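Local coordinates for protein bacteriophage virulence determinant (PDB 6GGR) that probably acts as a zinc-dependent protease of the PipA family, a Salmonella virulence effector thought to cleave NF-kappaB transcription factors of the host, at residues P13-H18 and S202-A207; E72-I77 and I133-D138; G86-L91 and H166-A171. One frame throughout, in Å; residues are numbered along the deposited sequence.

Contact 3 is fully buried near the centre of the chain. It packs helix 86-100 against helix 160-173, which carries two zinc-binding histidines. Contact 2 is partly buried and joins helix 64-84 to strand 132-135. Both contacts are purely apolar across their segments, and they touch each other: L74 of contact 2 meets V168 of contact 3. Contact 1 lies farther out, its centre about 15 Å from the centre of the chain. It brings two loop-rich ends of the chain together, and its main touch is a glutamate on a proline. Contacts 1 and 2 lie on opposite sides of the centre. R205 of contact 1 packs on H166 of contact 3.

Contact 1 of 3, residues P13-H18 and S202-A207; sequences PDLPEH and SPPRIA
E17 and P204 make the tight part of this contact. The carboxylate of E17 lies across the tip of the proline ring, with the two side chains at about a right angle. P204 CG sits almost straight above the carboxylate carbon, 3.2 Å from E17 CD. E17 OE2 is nearly as close, at 3.3 Å from P204 CG, while E17 OE1 stays farther from the same carbon. A bend in the glutamate chain (chi2 81°) turns a face of the carboxylate to P204 CG. The close approach is a packing contact between an acid group and an apolar carbon.

L15 adds a looser touch. It crosses the ring at a slant, and L15 CD1 reaches P204 CB at 3.9 Å. The solvent side is that of P16, which is exposed; L15 and E17 are partly exposed.

The contact joins parts of the PipA fold near the two chain ends. The short helix 16-19 and the turn before it meet the loop that follows helix 186-197. The base of the turn is held by polar bonds. D14 OD1 accepts from H18 ND1 at 2.8 Å, on the lone pair facing the other oxygen. It also accepts from the backbone N of L15 at 2.6 Å, from above the carboxylate plane. D14 OD2 forms a salt bridge with R26, and H18 NE2 is bonded to N192. The H18 imidazole is thus buried with both nitrogens engaged, and L15 CB covers one of its faces near the rim.

On the other segment, the R205 side chain leaves the contact, and its NH2 bonds the backbone of another protein's chain. P203 O takes a bond from the hydroxyl of Y149.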
loop_
_atom_site.group_PDB
_atom_site.type_symbol
_atom_site.label_atom_id
_atom_site.label_comp_id
_atom_site.label_asym_id
_atom_site.label_seq_id
_atom_site.Cartn_x
_atom_site.Cartn_y
_atom_site.Cartn_z
ATOM N N PRO B 13 15.294 -22.573 -10.434
ATOM C CA PRO B 13 14.404 -23.111 -9.395
ATOM C C PRO B 13 13.090 -22.346 -9.310
ATOM O O PRO B 13 13.053 -21.120 -9.438
ATOM C CB PRO B 13 15.227 -22.974 -8.107
ATOM C CG PRO B 13 16.448 -22.173 -8.469
ATOM C CD PRO B 13 16.644 -22.291 -9.926
ATOM N N ASP B 14 12.004 -23.091 -9.095
ATOM C CA ASP B 14 10.671 -22.525 -8.960
ATOM C C ASP B 14 9.921 -23.299 -7.882
ATOM O O ASP B 14 10.396 -24.319 -7.377
ATOM C CB ASP B 14 9.917 -22.561 -10.295
ATOM C CG ASP B 14 8.774 -21.567 -10.347
ATOM O OD1 ASP B 14 8.511 -20.904 -9.323
ATOM O OD2 ASP B 14 8.140 -21.447 -11.417
ATOM N N LEU B 15 8.721 -22.807 -7.533
ATOM C CA LEU B 15 7.950 -23.384 -6.442
ATOM C C LEU B 15 6.752 -24.169 -6.965
ATOM O O LEU B 15 6.180 -23.819 -8.002
ATOM C CB LEU B 15 7.432 -22.300 -5.487
ATOM C CG LEU B 15 8.462 -21.392 -4.818
ATOM C CD1 LEU B 15 7.812 -20.678 -3.650
ATOM C CD2 LEU B 15 9.692 -22.157 -4.355
ATOM N N PRO B 16 6.329 -25.224 -6.261
ATOM C CA PRO B 16 5.076 -25.896 -6.647
ATOM C C PRO B 16 3.886 -24.953 -6.676
ATOM O O PRO B 16 2.991 -25.122 -7.516
ATOM C CB PRO B 16 4.907 -26.979 -5.571
ATOM C CG PRO B 16 6.251 -27.143 -4.952
ATOM C CD PRO B 16 6.936 -25.825 -5.061
ATOM N N GLU B 17 3.844 -23.965 -5.779
ATOM C CA GLU B 17 2.758 -22.994 -5.760
ATOM C C GLU B 17 2.726 -22.119 -7.008
ATOM O O GLU B 17 1.747 -21.395 -7.206
ATOM C CB GLU B 17 2.869 -22.109 -4.510
ATOM C CG GLU B 17 2.653 -22.850 -3.183
ATOM C CD GLU B 17 3.896 -23.594 -2.700
ATOM O OE1 GLU B 17 4.907 -23.615 -3.433
ATOM O OE2 GLU B 17 3.863 -24.158 -1.582
ATOM N N HIS B 18 3.761 -22.172 -7.846
ATOM C CA HIS B 18 3.837 -21.385 -9.071
ATOM C C HIS B 18 3.619 -22.210 -10.328
ATOM O O HIS B 18 2.831 -21.822 -11.196
ATOM C CB HIS B 18 5.204 -20.703 -9.178
ATOM C CG HIS B 18 5.500 -19.754 -8.066
ATOM N ND1 HIS B 18 6.751 -19.209 -7.875
ATOM C CD2 HIS B 18 4.712 -19.244 -7.092
ATOM C CE1 HIS B 18 6.722 -18.409 -6.825
ATOM N NE2 HIS B 18 5.496 -18.411 -6.333
ATOM N N SER B 202 8.147 -18.951 6.123
ATOM C CA SER B 202 6.802 -18.463 5.843
ATOM C C SER B 202 6.216 -19.196 4.636
ATOM O O SER B 202 6.940 -19.479 3.675
ATOM C CB SER B 202 6.820 -16.957 5.578
ATOM O OG SER B 202 7.457 -16.656 4.346
ATOM N N PRO B 203 4.921 -19.519 4.647
ATOM C CA PRO B 203 4.322 -20.124 3.461
ATOM C C PRO B 203 4.393 -19.169 2.291
ATOM O O PRO B 203 4.312 -17.940 2.466
ATOM C CB PRO B 203 2.868 -20.381 3.891
ATOM C CG PRO B 203 2.849 -20.263 5.372
ATOM C CD PRO B 203 3.939 -19.319 5.725
ATOM N N PRO B 204 4.543 -19.683 1.071
ATOM C CA PRO B 204 4.597 -18.784 -0.087
ATOM C C PRO B 204 3.269 -18.081 -0.320
ATOM O O PRO B 204 2.195 -18.577 0.030
ATOM C CB PRO B 204 4.957 -19.713 -1.250
ATOM C CG PRO B 204 4.595 -21.071 -0.792
ATOM C CD PRO B 204 4.747 -21.089 0.692
ATOM N N ARG B 205 3.362 -16.905 -0.930
ATOM C CA ARG B 205 2.210 -16.044 -1.168
ATOM C C ARG B 205 1.539 -16.470 -2.466
ATOM O O ARG B 205 2.108 -16.304 -3.548
ATOM C CB ARG B 205 2.664 -14.590 -1.225
ATOM C CG ARG B 205 1.565 -13.564 -1.403
ATOM C CD ARG B 205 2.190 -12.186 -1.446
ATOM N NE ARG B 205 1.215 -11.105 -1.475
ATOM C CZ ARG B 205 1.545 -9.821 -1.563
ATOM N NH1 ARG B 205 2.827 -9.464 -1.627
ATOM N NH2 ARG B 205 0.598 -8.892 -1.585
ATOM N N ILE B 206 0.319 -17.007 -2.362
ATOM C CA ILE B 206 -0.363 -17.578 -3.520
ATOM C C ILE B 206 -1.112 -16.540 -4.340
ATOM O O ILE B 206 -1.492 -16.830 -5.484
ATOM C CB ILE B 206 -1.346 -18.687 -3.090
ATOM C CG1 ILE B 206 -2.519 -18.104 -2.290
ATOM C CG2 ILE B 206 -0.612 -19.751 -2.279
ATOM C CD1 ILE B 206 -3.550 -19.133 -1.858
ATOM N N ALA B 207 -1.340 -15.344 -3.799
ATOM C CA ALA B 207 -2.054 -14.300 -4.518
ATOM C C ALA B 207 -1.624 -12.946 -3.976
ATOM O O ALA B 207 -1.286 -12.814 -2.797
ATOM C CB ALA B 207 -3.571 -14.464 -4.389
#

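Contact 2 of 3, residues E72-I77 and I133-D138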
loop_
_atom_site.group_PDB
_atom_site.type_symbol
_atom_site.label_atom_id
_atom_site.label_comp_id
_atom_site.label_asym_id
_atom_site.label_seq_id
_atom_site.Cartn_x
_atom_site.Cartn_y
_atom_site.Cartn_z
ATOM N N GLU B 72 20.984 -0.545 8.200
ATOM C CA GLU B 72 21.625 -1.669 8.873
ATOM C C GLU B 72 20.838 -2.956 8.645
ATOM O O GLU B 72 21.410 -3.997 8.304
ATOM C CB GLU B 72 21.760 -1.366 10.366
ATOM C CG GLU B 72 22.549 -2.404 11.153
ATOM C CD GLU B 72 21.672 -3.482 11.762
ATOM O OE1 GLU B 72 20.536 -3.170 12.180
ATOM O OE2 GLU B 72 22.122 -4.645 11.824
ATOM N N VAL B 73 19.516 -2.897 8.818
ATOM C CA VAL B 73 18.674 -4.069 8.587
ATOM C C VAL B 73 18.713 -4.465 7.116
ATOM O O VAL B 73 18.836 -5.647 6.776
ATOM C CB VAL B 73 17.236 -3.797 9.063
ATOM C CG1 VAL B 73 16.298 -4.948 8.674
ATOM C CG2 VAL B 73 17.217 -3.586 10.566
ATOM N N LEU B 74 18.599 -3.479 6.223
ATOM C CA LEU B 74 18.627 -3.773 4.794
ATOM C C LEU B 74 19.932 -4.453 4.403
ATOM O O LEU B 74 19.937 -5.380 3.584
ATOM C CB LEU B 74 18.429 -2.487 3.988
ATOM C CG LEU B 74 18.513 -2.625 2.465
ATOM C CD1 LEU B 74 17.521 -3.652 1.948
ATOM C CD2 LEU B 74 18.278 -1.291 1.789
ATOM N N SER B 75 21.048 -4.015 4.987
ATOM C CA SER B 75 22.341 -4.599 4.649
ATOM C C SER B 75 22.414 -6.064 5.063
ATOM O O SER B 75 22.916 -6.903 4.305
ATOM C CB SER B 75 23.463 -3.796 5.310
ATOM O OG SER B 75 24.731 -4.358 5.021
ATOM N N ARG B 76 21.929 -6.392 6.263
ATOM C CA ARG B 76 21.912 -7.786 6.699
ATOM C C ARG B 76 21.107 -8.645 5.734
ATOM O O ARG B 76 21.561 -9.709 5.299
ATOM C CB ARG B 76 21.328 -7.896 8.108
ATOM C CG ARG B 76 22.065 -7.117 9.181
ATOM C CD ARG B 76 21.506 -7.434 10.562
ATOM N NE ARG B 76 20.077 -7.129 10.673
ATOM C CZ ARG B 76 19.094 -7.993 10.432
ATOM N NH1 ARG B 76 19.359 -9.238 10.057
ATOM N NH2 ARG B 76 17.831 -7.609 10.567
ATOM N N ILE B 77 19.901 -8.192 5.389
ATOM C CA ILE B 77 19.006 -8.982 4.548
ATOM C C ILE B 77 19.598 -9.161 3.156
ATOM O O ILE B 77 19.551 -10.256 2.582
ATOM C CB ILE B 77 17.617 -8.320 4.508
ATOM C CG1 ILE B 77 16.939 -8.483 5.874
ATOM C CG2 ILE B 77 16.747 -8.916 3.396
ATOM C CD1 ILE B 77 15.702 -7.639 6.064
ATOM N N ILE B 133 13.427 3.825 -2.734
ATOM C CA ILE B 133 13.024 2.574 -2.102
ATOM C C ILE B 133 12.592 2.928 -0.686
ATOM O O ILE B 133 13.422 3.344 0.134
ATOM C CB ILE B 133 14.160 1.539 -2.095
ATOM C CG1 ILE B 133 14.392 0.996 -3.505
ATOM C CG2 ILE B 133 13.849 0.386 -1.143
ATOM C CD1 ILE B 133 15.727 0.299 -3.679
ATOM N N ALA B 134 11.302 2.767 -0.394
ATOM C CA ALA B 134 10.746 3.124 0.904
ATOM C C ALA B 134 10.647 1.878 1.773
ATOM O O ALA B 134 9.990 0.901 1.395
ATOM C CB ALA B 134 9.375 3.785 0.748
ATOM N N LEU B 135 11.291 1.918 2.939
ATOM C CA LEU B 135 11.285 0.803 3.873
ATOM C C LEU B 135 11.084 1.334 5.284
ATOM O O LEU B 135 11.450 2.471 5.592
ATOM C CB LEU B 135 12.592 0.004 3.805
ATOM C CG LEU B 135 13.001 -0.511 2.423
ATOM C CD1 LEU B 135 14.431 -1.025 2.450
ATOM C CD2 LEU B 135 12.054 -1.600 1.941
ATOM N N ASN B 136 10.499 0.498 6.142
ATOM C CA ASN B 136 10.308 0.847 7.543
ATOM C C ASN B 136 10.372 -0.423 8.377
ATOM O O ASN B 136 10.270 -1.537 7.859
ATOM C CB ASN B 136 8.974 1.563 7.775
ATOM C CG ASN B 136 7.779 0.657 7.534
ATOM O OD1 ASN B 136 7.461 -0.203 8.357
ATOM N ND2 ASN B 136 7.114 0.844 6.400
ATOM N N LEU B 137 10.535 -0.236 9.687
ATOM C CA LEU B 137 10.612 -1.336 10.639
ATOM C C LEU B 137 9.346 -1.441 11.484
ATOM O O LEU B 137 9.387 -1.924 12.618
ATOM C CB LEU B 137 11.841 -1.175 11.531
ATOM C CG LEU B 137 13.174 -1.227 10.782
ATOM C CD1 LEU B 137 14.276 -0.563 11.592
ATOM C CD2 LEU B 137 13.544 -2.665 10.450
ATOM N N ASP B 138 8.211 -0.994 10.939
ATOM C CA ASP B 138 6.949 -1.074 11.664
ATOM C C ASP B 138 6.407 -2.497 11.722
ATOM O O ASP B 138 5.537 -2.780 12.553
ATOM C CB ASP B 138 5.915 -0.146 11.025
ATOM C CG ASP B 138 6.408 1.287 10.909
ATOM O OD1 ASP B 138 7.352 1.654 11.641
ATOM O OD2 ASP B 138 5.849 2.046 10.088
#
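V73, which meets L137 across the contact, also places its carbonyl O over one face of the R76 guanidinium. That oxygen sits 4.2 Å above the plane, toward the rim. E72 OE2 lies at the edge of the guanidinium, in its plane, and forms a salt bridge with R76 NE at 3.4 Å. A second flat group is the amide of N136. Its OD1 accepts from D138 N at 2.8 Å, in the carbonyl plane, and makes an Asx turn as the chain leaves the strand.

The contact itself is apolar. L137 CD2 rests against the branched end of V73, 3.8 Å from V73 CG2 and 4.0 Å from V73 CG1. The two side chains slide past each other in opposite directions. L74 and L135 instead cross at about a right angle. L74 has CG anti to its backbone N (chi1 177°), which carries both methyls to L135 CD1; the nearer is L74 CD2 at 3.9 Å.

F164 of helix 160-173 packs on both V73 and L74. L135 also touches F115 and L109. Through L74 and L135, helix 64-84 meets the middle strand of the three-stranded mixed sheet; V73 packs on L137 just after that strand.

Contact 3 of 3, residues G86-L91 and H166-A171. Unlike the reference sequence in segment 166-171: Q167 (reference Glu).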
loop_
_atom_site.group_PDB
_atom_site.type_symbol
_atom_site.label_atom_id
_atom_site.label_comp_id
_atom_site.label_asym_id
_atom_site.label_seq_id
_atom_site.Cartn_x
_atom_site.Cartn_y
_atom_site.Cartn_z
ATOM N N GLY B 86 20.443 -18.259 -4.994
ATOM C CA GLY B 86 20.935 -18.084 -6.347
ATOM C C GLY B 86 19.987 -17.294 -7.224
ATOM O O GLY B 86 20.423 -16.592 -8.141
ATOM N N THR B 87 18.682 -17.401 -6.969
ATOM C CA THR B 87 17.724 -16.580 -7.702
ATOM C C THR B 87 17.969 -15.101 -7.438
ATOM O O THR B 87 17.960 -14.287 -8.369
ATOM C CB THR B 87 16.296 -16.972 -7.319
ATOM O OG1 THR B 87 16.032 -18.306 -7.774
ATOM C CG2 THR B 87 15.268 -16.016 -7.937
ATOM N N PHE B 88 18.203 -14.735 -6.176
ATOM C CA PHE B 88 18.468 -13.337 -5.847
ATOM C C PHE B 88 19.801 -12.876 -6.423
ATOM O O PHE B 88 19.934 -11.719 -6.840
ATOM C CB PHE B 88 18.447 -13.139 -4.335
ATOM C CG PHE B 88 18.792 -11.744 -3.910
ATOM C CD1 PHE B 88 17.809 -10.776 -3.800
ATOM C CD2 PHE B 88 20.098 -11.398 -3.625
ATOM C CE1 PHE B 88 18.128 -9.490 -3.413
ATOM C CE2 PHE B 88 20.421 -10.113 -3.240
ATOM C CZ PHE B 88 19.437 -9.161 -3.133
ATOM N N ARG B 89 20.805 -13.757 -6.437
ATOM C CA ARG B 89 22.080 -13.403 -7.051
ATOM C C ARG B 89 21.898 -13.020 -8.515
ATOM O O ARG B 89 22.608 -12.143 -9.019
ATOM C CB ARG B 89 23.079 -14.560 -6.916
ATOM C CG ARG B 89 23.606 -14.768 -5.493
ATOM C CD ARG B 89 24.860 -15.652 -5.451
ATOM N NE ARG B 89 24.593 -17.056 -5.770
ATOM C CZ ARG B 89 24.164 -17.962 -4.895
ATOM N NH1 ARG B 89 23.936 -17.622 -3.630
ATOM N NH2 ARG B 89 23.955 -19.213 -5.285
ATOM N N ARG B 90 20.947 -13.651 -9.209
ATOM C CA ARG B 90 20.700 -13.322 -10.610
ATOM C C ARG B 90 20.139 -11.913 -10.754
ATOM O O ARG B 90 20.633 -11.111 -11.556
ATOM C CB ARG B 90 19.742 -14.340 -11.230
ATOM C CG ARG B 90 20.319 -15.741 -11.356
ATOM C CD ARG B 90 19.517 -16.608 -12.320
ATOM N NE ARG B 90 18.209 -16.996 -11.786
ATOM C CZ ARG B 90 17.059 -16.385 -12.058
ATOM N NH1 ARG B 90 17.021 -15.333 -12.864
ATOM N NH2 ARG B 90 15.929 -16.830 -11.519
ATOM N N LEU B 91 19.094 -11.595 -9.991
ATOM C CA LEU B 91 18.515 -10.258 -10.059
ATOM C C LEU B 91 19.546 -9.204 -9.675
ATOM O O LEU B 91 19.730 -8.211 -10.386
ATOM C CB LEU B 91 17.283 -10.185 -9.154
ATOM C CG LEU B 91 16.228 -11.268 -9.412
ATOM C CD1 LEU B 91 15.040 -11.084 -8.490
ATOM C CD2 LEU B 91 15.781 -11.268 -10.866
ATOM N N HIS B 166 10.603 -7.951 -1.144
ATOM C CA HIS B 166 9.588 -7.568 -2.121
ATOM C C HIS B 166 9.902 -6.208 -2.732
ATOM O O HIS B 166 9.862 -6.040 -3.956
ATOM C CB HIS B 166 8.209 -7.559 -1.463
ATOM C CG HIS B 166 7.086 -7.295 -2.419
ATOM N ND1 HIS B 166 6.238 -8.285 -2.863
ATOM C CD2 HIS B 166 6.683 -6.154 -3.025
ATOM C CE1 HIS B 166 5.352 -7.764 -3.693
ATOM N NE2 HIS B 166 5.600 -6.472 -3.809
ATOM N N GLN B 167 10.215 -5.218 -1.892
ATOM C CA GLN B 167 10.507 -3.885 -2.412
ATOM C C GLN B 167 11.812 -3.876 -3.196
ATOM O O GLN B 167 11.918 -3.203 -4.227
ATOM C CB GLN B 167 10.569 -2.871 -1.270
ATOM C CG GLN B 167 9.282 -2.731 -0.481
ATOM C CD GLN B 167 8.084 -2.409 -1.350
ATOM O OE1 GLN B 167 8.216 -1.824 -2.425
ATOM N NE2 GLN B 167 6.906 -2.799 -0.892
ATOM N N VAL B 168 12.818 -4.611 -2.722
ATOM C CA VAL B 168 14.087 -4.673 -3.441
ATOM C C VAL B 168 13.895 -5.345 -4.794
ATOM O O VAL B 168 14.474 -4.921 -5.801
ATOM C CB VAL B 168 15.148 -5.394 -2.589
ATOM C CG1 VAL B 168 16.399 -5.721 -3.415
ATOM C CG2 VAL B 168 15.526 -4.536 -1.390
ATOM N N VAL B 169 13.077 -6.398 -4.845
ATOM C CA VAL B 169 12.842 -7.075 -6.118
ATOM C C VAL B 169 12.254 -6.103 -7.131
ATOM O O VAL B 169 12.597 -6.140 -8.319
ATOM C CB VAL B 169 11.941 -8.306 -5.913
ATOM C CG1 VAL B 169 11.353 -8.787 -7.242
ATOM C CG2 VAL B 169 12.739 -9.429 -5.265
ATOM N N HIS B 170 11.354 -5.223 -6.682
ATOM C CA HIS B 170 10.841 -4.177 -7.558
ATOM C C HIS B 170 11.985 -3.368 -8.152
ATOM O O HIS B 170 12.016 -3.098 -9.357
ATOM C CB HIS B 170 9.892 -3.253 -6.790
ATOM C CG HIS B 170 8.472 -3.732 -6.736
ATOM N ND1 HIS B 170 7.686 -3.864 -7.861
ATOM C CD2 HIS B 170 7.687 -4.077 -5.687
ATOM C CE1 HIS B 170 6.484 -4.288 -7.509
ATOM N NE2 HIS B 170 6.459 -4.424 -6.195
ATOM N N ALA B 171 12.947 -2.984 -7.310
ATOM C CA ALA B 171 14.011 -2.080 -7.728
ATOM C C ALA B 171 15.050 -2.759 -8.611
ATOM O O ALA B 171 15.711 -2.083 -9.407
ATOM C CB ALA B 171 14.688 -1.479 -6.499
#
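F88 and V168 touch at the edge of the phenyl ring. V168 CG1 lies near the ring plane, 4.1 Å from F88 CE1, so the methyl meets the rim and not a face. The two side chains cross at about a right angle. The ring gets there because F88 CG is anti to the backbone N (chi1 177°), which brings its far end nearer to helix 160-173. The second touch is L91 CD1 against V169 CG2 at 4.3 Å. Both touches are ordinary van der Waals contacts, and all four residues are buried. The two backbones come nearest at this second pair, with L91 CA 7.6 Å from V169 CA.

Next come the residues that pack round these four. L78, A81 and Y82 of helix 64-84 touch F88, and Y190 of helix 186-197 touches L91. Helices 64-84 and 186-197 thus complete the packing.

Farther out the bonds of helix 86-100 are polar. T87 OG1 is bonded to E197, and R90 forms a salt bridge with D30. One face of the R90 guanidinium has T87 O over its centre, 4.3 Å above the plane. The R89 guanidinium has G86 CA over one face, offset toward the rim.

On helix 160-173, V168 and V169 serve the packing, while H166 and H170 do not touch segment 86-91. H170 NE2 bonds D177. H166, H170 and D177 bind zinc, although no metal is bound to this chain here. The spacing H166 to H170 is that of the HExxH helix of zinc metalloproteases, with Q167 at the glutamate position and V168 and V169 as the two intervening residues.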